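Local coordinates for protein adenosine deaminase (Burkholderia ambifaria, PDB 4GXW) that probably removes the exocyclic amino group of adenine or a related purine by hydrolysis, as a zinc-dependent member of the adenosine and AMP deaminase family, at residues Cys36-Ala41 with Arg95-Glu100; Ala41-Thr46 with Leu102-Ala107; Phe115-Thr120 with Ile128-Ala133. All blocks are in the same frame, centred on the assembly; numbering follows the deposited sequence.

Contact 1: residues Cys36-Ala41 with Arg95-Glu100. With ZN (zinc ion), chain C.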
ATOM      1  N   CYS A  36      -1.302  -0.762  -1.281  1.00  8.25           N
ATOM      2  CA  CYS A  36      -0.899  -0.588  -2.668  1.00  7.96           C
ATOM      3  C   CYS A  36      -2.092  -0.143  -3.483  1.00  8.13           C
ATOM      4  O   CYS A  36      -3.144  -0.784  -3.454  1.00  8.66           O
ATOM      5  CB  CYS A  36      -0.364  -1.900  -3.241  1.00  8.05           C
ATOM      6  SG  CYS A  36       0.282  -1.698  -4.907  1.00 12.51           S
ATOM      7  N   HIS A  37      -1.926   0.945  -4.221  1.00  8.83           N
ATOM      8  CA  HIS A  37      -2.979   1.435  -5.106  1.00  8.35           C
ATOM      9  C   HIS A  37      -2.791   0.828  -6.486  1.00  8.44           C
ATOM     10  O   HIS A  37      -1.728   0.978  -7.101  1.00  9.14           O
ATOM     11  CB  HIS A  37      -2.980   2.969  -5.166  1.00 11.26           C
ATOM     12  CG  HIS A  37      -3.133   3.610  -3.823  1.00 10.42           C
ATOM     13  ND1 HIS A  37      -4.355   4.005  -3.311  1.00 12.20           N
ATOM     14  CD2 HIS A  37      -2.216   3.882  -2.863  1.00 11.38           C
ATOM     15  CE1 HIS A  37      -4.175   4.503  -2.097  1.00 11.97           C
ATOM     16  NE2 HIS A  37      -2.888   4.435  -1.800  1.00 12.92           N
ATOM     17  N   LEU A  38      -3.832   0.143  -6.956  1.00  9.25           N
ATOM     18  CA  LEU A  38      -3.855  -0.449  -8.289  1.00  9.09           C
ATOM     19  C   LEU A  38      -3.335   0.507  -9.363  1.00  9.07           C
ATOM     20  O   LEU A  38      -2.481   0.143 -10.175  1.00  9.43           O
ATOM     21  CB  LEU A  38      -5.285  -0.872  -8.634  1.00 10.53           C
ATOM     22  CG  LEU A  38      -5.447  -1.548  -9.995  1.00 10.06           C
ATOM     23  CD1 LEU A  38      -4.601  -2.818 -10.080  1.00 12.09           C
ATOM     24  CD2 LEU A  38      -6.915  -1.831 -10.267  1.00 11.88           C
ATOM     25  N   LEU A  39      -3.841   1.736  -9.355  1.00  9.05           N
ATOM     26  CA  LEU A  39      -3.506   2.700 -10.391  1.00  9.49           C
ATOM     27  C   LEU A  39      -2.108   3.297 -10.201  1.00 10.16           C
ATOM     28  O   LEU A  39      -1.604   3.992 -11.083  1.00 13.57           O
ATOM     29  CB  LEU A  39      -4.586   3.792 -10.487  1.00 10.77           C
ATOM     30  CG  LEU A  39      -5.756   3.497 -11.446  1.00 10.06           C
ATOM     31  CD1 LEU A  39      -6.497   2.210 -11.069  1.00 12.76           C
ATOM     32  CD2 LEU A  39      -6.717   4.682 -11.499  1.00 10.76           C
ATOM     33  N   GLY A  40      -1.487   3.013  -9.058  1.00 10.25           N
ATOM     34  CA  GLY A  40      -0.090   3.365  -8.837  1.00 13.21           C
ATOM     35  C   GLY A  40       0.882   2.226  -9.122  1.00 11.21           C
ATOM     36  O   GLY A  40       2.080   2.315  -8.811  1.00 12.00           O
ATOM     37  N   ALA A  41       0.357   1.147  -9.703  1.00  9.92           N
ATOM     38  CA  ALA A  41       1.135  -0.050 -10.014  1.00  9.89           C
ATOM     39  C   ALA A  41       1.076  -0.392 -11.499  1.00  9.96           C
ATOM     40  O   ALA A  41       1.381  -1.512 -11.886  1.00 10.80           O
ATOM     41  CB  ALA A  41       0.652  -1.235  -9.186  1.00 11.32           C
ATOM     42  N   ARG A  95      -8.845  -5.413 -15.568  1.00 10.31           N
ATOM     43  CA  ARG A  95      -8.395  -6.794 -15.441  1.00  9.31           C
ATOM     44  C   ARG A  95      -6.889  -6.852 -15.678  1.00  9.84           C
ATOM     45  O   ARG A  95      -6.136  -7.440 -14.882  1.00  9.88           O
ATOM     46  CB  ARG A  95      -9.085  -7.709 -16.463  1.00  9.78           C
ATOM     47  CG  ARG A  95      -8.617  -9.164 -16.364  1.00 11.75           C
ATOM     48  CD  ARG A  95      -8.739  -9.952 -17.668  1.00 13.08           C
ATOM     49  NE  ARG A  95      -8.158  -9.235 -18.799  1.00 13.85           N
ATOM     50  CZ  ARG A  95      -6.863  -9.207 -19.106  1.00 13.17           C
ATOM     51  NH1 ARG A  95      -5.967  -9.877 -18.389  1.00 15.32           N
ATOM     52  NH2 ARG A  95      -6.459  -8.509 -20.161  1.00 14.74           N
ATOM     53  N   ARG A  96      -6.447  -6.253 -16.780  1.00  9.52           N
ATOM     54  CA  ARG A  96      -5.028  -6.281 -17.132  1.00 10.04           C
ATOM     55  C   ARG A  96      -4.127  -5.703 -16.039  1.00  9.30           C
ATOM     56  O   ARG A  96      -3.118  -6.315 -15.660  1.00  9.73           O
ATOM     57  CB  ARG A  96      -4.773  -5.569 -18.466  1.00 11.10           C
ATOM     58  CG  ARG A  96      -3.317  -5.614 -18.889  1.00 12.28           C
ATOM     59  CD  ARG A  96      -3.115  -4.972 -20.242  1.00 13.34           C
ATOM     60  NE  ARG A  96      -1.703  -4.958 -20.608  1.00 15.21           N
ATOM     61  CZ  ARG A  96      -1.233  -4.541 -21.777  1.00 19.44           C
ATOM     62  NH1 ARG A  96      -2.062  -4.103 -22.709  1.00 19.04           N
ATOM     63  NH2 ARG A  96       0.069  -4.567 -22.007  1.00 21.51           N
ATOM     64  N   ILE A  97      -4.466  -4.521 -15.535  1.00  9.55           N
ATOM     65  CA  ILE A  97      -3.569  -3.904 -14.567  1.00  9.80           C
ATOM     66  C   ILE A  97      -3.591  -4.627 -13.217  1.00 10.18           C
ATOM     67  O   ILE A  97      -2.566  -4.673 -12.532  1.00 10.07           O
ATOM     68  CB  ILE A  97      -3.738  -2.364 -14.438  1.00  8.81           C
ATOM     69  CG1 ILE A  97      -5.132  -1.974 -13.950  1.00 10.24           C
ATOM     70  CG2 ILE A  97      -3.412  -1.694 -15.774  1.00 10.70           C
ATOM     71  CD1 ILE A  97      -5.234  -0.501 -13.626  1.00 10.23           C
ATOM     72  N   ALA A  98      -4.724  -5.230 -12.856  1.00  8.72           N
ATOM     73  CA  ALA A  98      -4.776  -6.046 -11.641  1.00  9.06           C
ATOM     74  C   ALA A  98      -3.881  -7.279 -11.788  1.00  9.69           C
ATOM     75  O   ALA A  98      -3.096  -7.604 -10.894  1.00 10.40           O
ATOM     76  CB  ALA A  98      -6.213  -6.443 -11.308  1.00 10.70           C
ATOM     77  N   TYR A  99      -3.988  -7.948 -12.931  1.00  9.24           N
ATOM     78  CA  TYR A  99      -3.215  -9.154 -13.194  1.00  9.25           C
ATOM     79  C   TYR A  99      -1.724  -8.832 -13.211  1.00 10.19           C
ATOM     80  O   TYR A  99      -0.920  -9.568 -12.625  1.00 10.04           O
ATOM     81  CB  TYR A  99      -3.656  -9.762 -14.525  1.00 11.49           C
ATOM     82  CG  TYR A  99      -2.917 -11.010 -14.948  1.00 10.83           C
ATOM     83  CD1 TYR A  99      -3.249 -12.252 -14.428  1.00 11.84           C
ATOM     84  CD2 TYR A  99      -1.897 -10.944 -15.896  1.00 13.60           C
ATOM     85  CE1 TYR A  99      -2.586 -13.394 -14.838  1.00 13.16           C
ATOM     86  CE2 TYR A  99      -1.226 -12.089 -16.310  1.00 15.93           C
ATOM     87  CZ  TYR A  99      -1.575 -13.309 -15.775  1.00 14.81           C
ATOM     88  OH  TYR A  99      -0.910 -14.452 -16.181  1.00 16.00           O
ATOM     89  N   GLU A 100      -1.351  -7.731 -13.863  1.00  9.73           N
ATOM     90  CA  GLU A 100       0.066  -7.371 -13.967  1.00 10.88           C
ATOM     91  C   GLU A 100       0.662  -6.929 -12.632  1.00 10.11           C
ATOM     92  O   GLU A 100       1.815  -7.240 -12.337  1.00 10.28           O
ATOM     93  CB  GLU A 100       0.290  -6.317 -15.061  1.00  9.80           C
ATOM     94  CG  GLU A 100      -0.011  -6.865 -16.446  1.00 11.83           C
ATOM     95  CD  GLU A 100       0.275  -5.908 -17.584  1.00 12.11           C
ATOM     96  OE1 GLU A 100       0.667  -4.747 -17.333  1.00 14.90           O
ATOM     97  OE2 GLU A 100       0.106  -6.330 -18.756  1.00 13.75           O
TER
HETATM   98 ZN    ZN C 401      -1.808   5.076  -0.139  0.72 10.58          ZN
HETATM   99  O   HOH W   1      -0.587  -2.998 -13.200  1.00 12.04           O
HETATM  100  O   HOH W   2      -0.829   6.739   0.250  1.00 13.73           O

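Contact 2: residues Ala41-Thr46 with Leu102-Ala107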
ATOM      1  N   ALA A  41       0.357   1.147  -9.703  1.00  9.92           N
ATOM      2  CA  ALA A  41       1.135  -0.050 -10.014  1.00  9.89           C
ATOM      3  C   ALA A  41       1.076  -0.392 -11.499  1.00  9.96           C
ATOM      4  O   ALA A  41       1.381  -1.512 -11.886  1.00 10.80           O
ATOM      5  CB  ALA A  41       0.652  -1.235  -9.186  1.00 11.32           C
ATOM      6  N   VAL A  42       0.673   0.562 -12.333  1.00 10.18           N
ATOM      7  CA  VAL A  42       0.646   0.322 -13.769  1.00 10.71           C
ATOM      8  C   VAL A  42       2.059   0.380 -14.345  1.00 11.76           C
ATOM      9  O   VAL A  42       2.788   1.352 -14.121  1.00 13.77           O
ATOM     10  CB  VAL A  42      -0.276   1.343 -14.480  1.00 10.83           C
ATOM     11  CG1 VAL A  42      -0.286   1.105 -15.974  1.00 11.42           C
ATOM     12  CG2 VAL A  42      -1.693   1.258 -13.909  1.00 11.46           C
ATOM     13  N   ARG A  43       2.447  -0.657 -15.083  1.00 12.41           N
ATOM     14  CA  ARG A  43       3.773  -0.684 -15.702  1.00 13.24           C
ATOM     15  C   ARG A  43       3.879   0.413 -16.756  1.00 13.39           C
ATOM     16  O   ARG A  43       2.914   0.678 -17.478  1.00 13.44           O
ATOM     17  CB  ARG A  43       4.032  -2.040 -16.354  1.00 14.45           C
ATOM     18  CG  ARG A  43       4.027  -3.220 -15.395  1.00 13.43           C
ATOM     19  CD  ARG A  43       4.177  -4.519 -16.166  1.00 13.70           C
ATOM     20  NE  ARG A  43       3.942  -5.689 -15.329  1.00 10.31           N
ATOM     21  CZ  ARG A  43       3.682  -6.899 -15.801  1.00 11.81           C
ATOM     22  NH1 ARG A  43       3.641  -7.118 -17.112  1.00 15.67           N
ATOM     23  NH2 ARG A  43       3.458  -7.896 -14.962  1.00 14.23           N
ATOM     24  N   HIS A  44       5.051   1.036 -16.850  1.00 19.79           N
ATOM     25  CA  HIS A  44       5.262   2.105 -17.822  1.00 20.86           C
ATOM     26  C   HIS A  44       4.801   1.711 -19.223  1.00 20.69           C
ATOM     27  O   HIS A  44       4.096   2.470 -19.888  1.00 20.93           O
ATOM     28  CB  HIS A  44       6.735   2.517 -17.848  1.00 22.20           C
ATOM     29  CG  HIS A  44       7.061   3.524 -18.907  1.00 26.80           C
ATOM     30  ND1 HIS A  44       7.366   3.165 -20.203  1.00 27.81           N
ATOM     31  CD2 HIS A  44       7.123   4.874 -18.866  1.00 28.81           C
ATOM     32  CE1 HIS A  44       7.607   4.254 -20.912  1.00 25.07           C
ATOM     33  NE2 HIS A  44       7.463   5.305 -20.126  1.00 30.11           N
ATOM     34  N   ASP A  45       5.169   0.514 -19.667  1.00 20.34           N
ATOM     35  CA  ASP A  45       4.828   0.110 -21.027  1.00 20.32           C
ATOM     36  C   ASP A  45       3.336  -0.215 -21.213  1.00 19.24           C
ATOM     37  O   ASP A  45       2.794  -0.101 -22.317  1.00 19.37           O
ATOM     38  CB  ASP A  45       5.724  -1.041 -21.489  1.00 23.10           C
ATOM     39  CG  ASP A  45       7.182  -0.627 -21.620  1.00 30.08           C
ATOM     40  OD1 ASP A  45       7.489   0.581 -21.503  1.00 30.39           O
ATOM     41  OD2 ASP A  45       8.029  -1.514 -21.850  1.00 38.50           O
ATOM     42  N   THR A  46       2.671  -0.605 -20.136  1.00 18.28           N
ATOM     43  CA  THR A  46       1.225  -0.783 -20.200  1.00 17.41           C
ATOM     44  C   THR A  46       0.520   0.574 -20.248  1.00 17.90           C
ATOM     45  O   THR A  46      -0.478   0.736 -20.951  1.00 18.42           O
ATOM     46  CB  THR A  46       0.716  -1.649 -19.036  1.00 16.79           C
ATOM     47  OG1 THR A  46       1.305  -2.947 -19.159  1.00 19.10           O
ATOM     48  CG2 THR A  46      -0.798  -1.776 -19.070  1.00 18.00           C
ATOM     49  N   LEU A 102      -0.359  -8.046  -9.676  1.00  9.73           N
ATOM     50  CA  LEU A 102      -0.228  -9.252  -8.874  1.00 10.02           C
ATOM     51  C   LEU A 102       0.931 -10.126  -9.359  1.00  9.93           C
ATOM     52  O   LEU A 102       1.629 -10.740  -8.544  1.00 10.05           O
ATOM     53  CB  LEU A 102      -1.552 -10.027  -8.799  1.00  9.31           C
ATOM     54  CG  LEU A 102      -2.655  -9.286  -8.038  1.00  8.47           C
ATOM     55  CD1 LEU A 102      -4.019  -9.910  -8.265  1.00 10.69           C
ATOM     56  CD2 LEU A 102      -2.341  -9.209  -6.546  1.00 10.28           C
ATOM     57  N   GLU A 103       1.158 -10.167 -10.671  1.00 10.66           N
ATOM     58  CA  GLU A 103       2.336 -10.848 -11.212  1.00 10.61           C
ATOM     59  C   GLU A 103       3.631 -10.238 -10.672  1.00 10.60           C
ATOM     60  O   GLU A 103       4.540 -10.948 -10.245  1.00 11.02           O
ATOM     61  CB  GLU A 103       2.345 -10.785 -12.739  1.00 11.47           C
ATOM     62  CG  GLU A 103       3.564 -11.460 -13.341  1.00 12.31           C
ATOM     63  CD  GLU A 103       3.568 -11.475 -14.859  1.00 12.70           C
ATOM     64  OE1 GLU A 103       2.825 -10.682 -15.482  1.00 15.24           O
ATOM     65  OE2 GLU A 103       4.336 -12.288 -15.431  1.00 18.62           O
ATOM     66  N   ASP A 104       3.711  -8.913 -10.696  1.00 11.53           N
ATOM     67  CA  ASP A 104       4.901  -8.223 -10.207  1.00 11.14           C
ATOM     68  C   ASP A 104       5.105  -8.409  -8.702  1.00 10.18           C
ATOM     69  O   ASP A 104       6.244  -8.575  -8.249  1.00 11.43           O
ATOM     70  CB  ASP A 104       4.862  -6.734 -10.565  1.00 11.16           C
ATOM     71  CG  ASP A 104       5.007  -6.485 -12.064  1.00 14.96           C
ATOM     72  OD1 ASP A 104       5.536  -7.363 -12.785  1.00 15.78           O
ATOM     73  OD2 ASP A 104       4.604  -5.391 -12.524  1.00 15.10           O
ATOM     74  N   ALA A 105       4.022  -8.387  -7.932  1.00 10.05           N
ATOM     75  CA  ALA A 105       4.121  -8.631  -6.494  1.00 10.19           C
ATOM     76  C   ALA A 105       4.590 -10.064  -6.215  1.00 11.09           C
ATOM     77  O   ALA A 105       5.488 -10.292  -5.387  1.00  9.95           O
ATOM     78  CB  ALA A 105       2.777  -8.359  -5.818  1.00  9.82           C
ATOM     79  N   ALA A 106       4.004 -11.028  -6.921  1.00 10.02           N
ATOM     80  CA  ALA A 106       4.370 -12.435  -6.747  1.00 12.88           C
ATOM     81  C   ALA A 106       5.847 -12.673  -7.030  1.00 12.30           C
ATOM     82  O   ALA A 106       6.482 -13.499  -6.373  1.00 11.85           O
ATOM     83  CB  ALA A 106       3.503 -13.339  -7.620  1.00 11.39           C
ATOM     84  N   ALA A 107       6.396 -11.935  -7.990  1.00 11.41           N
ATOM     85  CA  ALA A 107       7.797 -12.084  -8.366  1.00 12.65           C
ATOM     86  C   ALA A 107       8.722 -11.717  -7.203  1.00 12.53           C
ATOM     87  O   ALA A 107       9.885 -12.117  -7.181  1.00 15.06           O
ATOM     88  CB  ALA A 107       8.111 -11.242  -9.598  1.00 13.35           C
TER
HETATM   89  O   HOH W   3       2.939  -3.717 -11.094  1.00 13.52           O
HETATM   90  O   HOH W   4       2.888  -9.898 -18.115  1.00 29.12           O

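Contact 3: residues Phe115-Thr120 with Ile128-Ala133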
ATOM      1  N   PHE A 115      -5.208  -4.684  -2.199  1.00  8.84           N
ATOM      2  CA  PHE A 115      -4.932  -3.468  -2.962  1.00  9.29           C
ATOM      3  C   PHE A 115      -6.151  -2.571  -3.133  1.00  8.24           C
ATOM      4  O   PHE A 115      -7.293  -3.046  -3.137  1.00  9.33           O
ATOM      5  CB  PHE A 115      -4.260  -3.800  -4.307  1.00  9.23           C
ATOM      6  CG  PHE A 115      -5.103  -4.636  -5.240  1.00  8.98           C
ATOM      7  CD1 PHE A 115      -5.102  -6.022  -5.161  1.00  9.99           C
ATOM      8  CD2 PHE A 115      -5.881  -4.034  -6.215  1.00  8.56           C
ATOM      9  CE1 PHE A 115      -5.872  -6.792  -6.048  1.00  9.31           C
ATOM     10  CE2 PHE A 115      -6.640  -4.795  -7.093  1.00  9.62           C
ATOM     11  CZ  PHE A 115      -6.645  -6.172  -7.001  1.00  9.88           C
ATOM     12  N   PHE A 116      -5.884  -1.270  -3.248  1.00  7.68           N
ATOM     13  CA  PHE A 116      -6.907  -0.229  -3.297  1.00  7.71           C
ATOM     14  C   PHE A 116      -7.307   0.129  -4.732  1.00  8.04           C
ATOM     15  O   PHE A 116      -6.456   0.246  -5.620  1.00  8.79           O
ATOM     16  CB  PHE A 116      -6.383   1.051  -2.641  1.00  7.71           C
ATOM     17  CG  PHE A 116      -5.993   0.908  -1.185  1.00  7.76           C
ATOM     18  CD1 PHE A 116      -6.836   0.304  -0.264  1.00  9.05           C
ATOM     19  CD2 PHE A 116      -4.763   1.377  -0.740  1.00 10.17           C
ATOM     20  CE1 PHE A 116      -6.462   0.189   1.075  1.00 10.05           C
ATOM     21  CE2 PHE A 116      -4.394   1.263   0.603  1.00  9.62           C
ATOM     22  CZ  PHE A 116      -5.252   0.664   1.502  1.00 10.84           C
ATOM     23  N   TRP A 117      -8.605   0.345  -4.935  1.00  7.76           N
ATOM     24  CA  TRP A 117      -9.136   0.810  -6.216  1.00  7.59           C
ATOM     25  C   TRP A 117     -10.254   1.787  -5.902  1.00  9.37           C
ATOM     26  O   TRP A 117     -11.089   1.497  -5.043  1.00 10.18           O
ATOM     27  CB  TRP A 117      -9.689  -0.371  -7.020  1.00  9.16           C
ATOM     28  CG  TRP A 117     -10.695  -0.004  -8.088  1.00  7.80           C
ATOM     29  CD1 TRP A 117     -10.501   0.828  -9.163  1.00  8.43           C
ATOM     30  CD2 TRP A 117     -12.049  -0.472  -8.189  1.00  8.21           C
ATOM     31  NE1 TRP A 117     -11.657   0.904  -9.922  1.00  8.49           N
ATOM     32  CE2 TRP A 117     -12.611   0.103  -9.347  1.00  8.13           C
ATOM     33  CE3 TRP A 117     -12.829  -1.344  -7.419  1.00  8.93           C
ATOM     34  CZ2 TRP A 117     -13.927  -0.139  -9.732  1.00  9.10           C
ATOM     35  CZ3 TRP A 117     -14.124  -1.593  -7.811  1.00  8.64           C
ATOM     36  CH2 TRP A 117     -14.661  -0.994  -8.958  1.00  9.30           C
ATOM     37  N   ASN A 118     -10.266   2.943  -6.567  1.00  8.71           N
ATOM     38  CA  ASN A 118     -11.336   3.928  -6.371  1.00  9.91           C
ATOM     39  C   ASN A 118     -12.461   3.771  -7.392  1.00  9.68           C
ATOM     40  O   ASN A 118     -12.326   4.167  -8.549  1.00 10.12           O
ATOM     41  CB  ASN A 118     -10.800   5.358  -6.452  1.00 12.67           C
ATOM     42  CG  ASN A 118      -9.681   5.629  -5.480  1.00 12.70           C
ATOM     43  OD1 ASN A 118      -8.505   5.569  -5.856  1.00 13.97           O
ATOM     44  ND2 ASN A 118     -10.028   5.959  -4.229  1.00 10.72           N
ATOM     45  N   PRO A 119     -13.592   3.197  -6.964  1.00  7.81           N
ATOM     46  CA  PRO A 119     -14.696   3.024  -7.920  1.00  8.92           C
ATOM     47  C   PRO A 119     -15.343   4.321  -8.388  1.00  8.73           C
ATOM     48  O   PRO A 119     -15.927   4.331  -9.470  1.00  9.55           O
ATOM     49  CB  PRO A 119     -15.727   2.203  -7.139  1.00 11.92           C
ATOM     50  CG  PRO A 119     -15.033   1.712  -5.920  1.00 15.17           C
ATOM     51  CD  PRO A 119     -13.896   2.640  -5.637  1.00 10.00           C
ATOM     52  N   THR A 120     -15.265   5.385  -7.590  1.00  9.05           N
ATOM     53  CA  THR A 120     -15.888   6.643  -7.986  1.00  8.99           C
ATOM     54  C   THR A 120     -15.323   7.147  -9.312  1.00  8.39           C
ATOM     55  O   THR A 120     -16.078   7.462 -10.239  1.00  9.69           O
ATOM     56  CB  THR A 120     -15.750   7.720  -6.898  1.00 10.06           C
ATOM     57  OG1 THR A 120     -16.320   7.237  -5.679  1.00 10.22           O
ATOM     58  CG2 THR A 120     -16.450   9.005  -7.313  1.00 12.11           C
ATOM     59  N   ILE A 128     -17.383   3.440 -16.631  1.00  9.50           N
ATOM     60  CA  ILE A 128     -17.485   1.985 -16.633  1.00 10.37           C
ATOM     61  C   ILE A 128     -18.342   1.563 -15.445  1.00  9.66           C
ATOM     62  O   ILE A 128     -18.016   1.877 -14.303  1.00 10.65           O
ATOM     63  CB  ILE A 128     -16.101   1.334 -16.509  1.00 10.52           C
ATOM     64  CG1 ILE A 128     -15.210   1.756 -17.685  1.00 12.77           C
ATOM     65  CG2 ILE A 128     -16.229  -0.182 -16.454  1.00 13.65           C
ATOM     66  CD1 ILE A 128     -13.761   1.315 -17.547  1.00 14.67           C
ATOM     67  N   PRO A 129     -19.461   0.874 -15.706  1.00  9.80           N
ATOM     68  CA  PRO A 129     -20.351   0.484 -14.606  1.00 11.05           C
ATOM     69  C   PRO A 129     -19.638  -0.339 -13.535  1.00  9.95           C
ATOM     70  O   PRO A 129     -18.761  -1.161 -13.862  1.00  9.27           O
ATOM     71  CB  PRO A 129     -21.415  -0.366 -15.307  1.00 11.62           C
ATOM     72  CG  PRO A 129     -21.455   0.178 -16.705  1.00 15.25           C
ATOM     73  CD  PRO A 129     -20.022   0.533 -17.026  1.00 11.12           C
ATOM     74  N   TYR A 130     -20.006  -0.102 -12.275  1.00  9.04           N
ATOM     75  CA  TYR A 130     -19.372  -0.772 -11.144  1.00  8.54           C
ATOM     76  C   TYR A 130     -19.305  -2.289 -11.342  1.00  9.72           C
ATOM     77  O   TYR A 130     -18.258  -2.904 -11.149  1.00  8.92           O
ATOM     78  CB  TYR A 130     -20.087  -0.477  -9.807  1.00  9.32           C
ATOM     79  CG  TYR A 130     -19.336  -1.102  -8.663  1.00  8.69           C
ATOM     80  CD1 TYR A 130     -19.583  -2.415  -8.271  1.00 10.17           C
ATOM     81  CD2 TYR A 130     -18.325  -0.407  -8.016  1.00  9.99           C
ATOM     82  CE1 TYR A 130     -18.859  -3.012  -7.267  1.00  8.87           C
ATOM     83  CE2 TYR A 130     -17.593  -0.992  -7.001  1.00  8.80           C
ATOM     84  CZ  TYR A 130     -17.853  -2.296  -6.633  1.00  8.52           C
ATOM     85  OH  TYR A 130     -17.104  -2.869  -5.627  1.00  9.97           O
ATOM     86  N   ALA A 131     -20.441  -2.888 -11.681  1.00  8.88           N
ATOM     87  CA  ALA A 131     -20.535  -4.345 -11.763  1.00  9.39           C
ATOM     88  C   ALA A 131     -19.522  -4.922 -12.745  1.00  9.10           C
ATOM     89  O   ALA A 131     -18.885  -5.940 -12.475  1.00  9.69           O
ATOM     90  CB  ALA A 131     -21.949  -4.770 -12.139  1.00 10.65           C
ATOM     91  N   ASP A 132     -19.367  -4.256 -13.885  1.00  8.98           N
ATOM     92  CA  ASP A 132     -18.414  -4.701 -14.897  1.00 10.21           C
ATOM     93  C   ASP A 132     -16.974  -4.470 -14.467  1.00  9.50           C
ATOM     94  O   ASP A 132     -16.104  -5.296 -14.716  1.00  9.70           O
ATOM     95  CB  ASP A 132     -18.688  -4.003 -16.229  1.00 11.99           C
ATOM     96  CG  ASP A 132     -20.072  -4.290 -16.755  1.00 12.54           C
ATOM     97  OD1 ASP A 132     -20.530  -5.444 -16.596  1.00 14.43           O
ATOM     98  OD2 ASP A 132     -20.696  -3.374 -17.324  1.00 13.46           O
ATOM     99  N   ALA A 133     -16.731  -3.337 -13.813  1.00  9.82           N
ATOM    100  CA  ALA A 133     -15.386  -3.021 -13.345  1.00  9.42           C
ATOM    101  C   ALA A 133     -14.929  -4.019 -12.281  1.00  9.25           C
ATOM    102  O   ALA A 133     -13.822  -4.560 -12.353  1.00  9.29           O
ATOM    103  CB  ALA A 133     -15.334  -1.603 -12.806  1.00  9.78           C
TER

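Contact 1: residues Cys36-Ala41 with Arg95-Glu100
Leu38 and Ile97 meet where the loop after the first strand of this TIM-barrel amidohydrolase packs on helix 91-106. The loop starts with the HxH zinc motif of the superfamily, His35 and His37, and turns through a short 3-10 segment at Leu38-Gly40, held by backbone bonds from Gly40 N to His37 O and from Ala41 N to Leu38 O.

The contact is mainly apolar and buried. The side chains of Leu38 and Ile97 cross at about a right angle, with Leu38 CG 3.8 Å from Ile97 CD1. With CG anti to the backbone N (chi1 -178°), Leu38 extends to the helix, and its CD1 reaches the backbone, 3.6 Å from Ala98 CA. Ile97 CD1 also meets Leu39 CD1 at 3.9 Å, so this one methyl touches two successive leucines. Leu39 packs further on Leu80, Leu83 and Asp84 of helix 77-87.

One polar link joins the segments. Water 1 donates to Ala41 O at 2.8 Å and to Ile97 O at 2.7 Å, bridging two carbonyls, one in the loop just after the 3-10 segment and one on the helix. On the same helix, Arg96 NE gives a nearly straight bond to Glu100 OE2, 2.9 Å long at 167°. The acceptor lies close to the guanidinium plane, but the N-H comes in from above the carboxylate plane. Glu100 OE1 is hydrogen-bonded to Thr46 OG1.

Metal binding occupies the other end of the loop. His37, directly before Leu38 in the same loop, holds the zinc ion together with His35, His216 and Asp301. His37 NE2 lies 2.1 Å from the zinc ion, and water 2 completes the site at 2.0 Å from the metal.

Contact 2: residues Ala41-Thr46 with Leu102-Ala107
A salt-bridge network at the N-terminus of helix 44-54, in the TIM-barrel domain, ties Arg43, the N-cap residue, to Glu103 and Asp104, neighbours on helix 91-106. The arginine chain is extended from CG to NE, and its guanidinium meets both carboxylates with its edge. Arg43 NE donates to Asp104 OD2 over 2.9 Å at 163°; the N-H arrives on the syn side of that oxygen, 24° out of the carboxylate plane. Arg43 NH2 donates to Glu103 OE1, also over 2.9 Å, but approaches from above that carboxylate. The acceptor lies almost exactly in the guanidinium plane. A bent, weak bond from Arg43 NH2 to Asp104 OD1, 3.1 Å long, adds the second aspartate oxygen. NH2 probably also bonds to Glu100 O, on the same helix. Two carboxylates at different parts of the guanidinium edge probably favour its positive charge and limit its rotation.

Water carries the network further. Water 4 accepts from Arg43 NH1 and donates to Glu103 OE1 over 2.7 Å. Water 3 links Asp104 OD2 to Ala41 O, donating to each at 2.8 Å, so the aspartate is linked through water to the backbone two residues before Arg43.

Behind this polar seam, Val42 packs on Ile97 of helix 91-106. The far side of that helix rests on strand 110-117 through Leu102 and Ala105, while Leu102 and Ala106 also meet helix 130-148.

Contact 3: residues Phe115-Thr120 with Ile128-Ala133
Trp117 and Tyr130 touch obliquely across a beta-alpha junction of the TIM barrel, where strand 110-117 runs out into helix 119-126 and the chain returns as helix 130-148. The six-membered ring of Trp117 and the ring of Tyr130 have centroids 5.4 Å apart and planes inclined at 34°. Closest are Trp117 CH2 and Tyr130 CE2 at 3.5 Å; Trp117 CZ3 lies nearly as close to the same carbon.

Two smaller residues complete the first shell. Ala133 CB sits 3.7 Å from Trp117 CZ2, so one turn of helix 130-148 supplies two partners of the indole. Pro119 CB meets the edge of the Tyr130 ring, lying close to the ring plane 3.7 Å from CE2. Pro119 CA lies over one face of the Trp117 ring, offset toward its rim.

Tyr130 has CG anti to the backbone N (chi1 -176°), which carries its ring back from the start of the helix to the proline and the tryptophan.

Farther out, polar ends are tied down nearby: Trp117 NE1 bonds to Thr122 OG1 and Tyr130 OH to Gln134 OE1. Tyr130 also stacks on Trp173 of helix 164-176, and Pro119 packs on Ile170 of that helix. Backbone pairing of Trp117 with Ile155 fixes the strand end in the sheet. Within the first turn of helix 130-148, Ala133 N bonds to Pro129 O at 3.0 Å.

Overall arrangement
Contacts 1 and 3 are buried, contact 2 lies at the surface, and the chemistry follows: apolar packing dominates contacts 1 and 3, with one water bridge in contact 1, whereas salt bridges and water make contact 2. Contacts 1 and 2 are neighbours, about 7 Å between centres, sharing Ala41 and both using helix 91-106, whose inner residues meet the metal-ligand loop and whose outer acids hold Arg43. Contact 3 lies one strand along the barrel and relies on aromatic rings. It reaches contact 1 through backbone bonding of Cys36 and Leu38 with Phe116, whose ring also meets His37, so strand 110-117 connects the aromatic cluster to the zinc site.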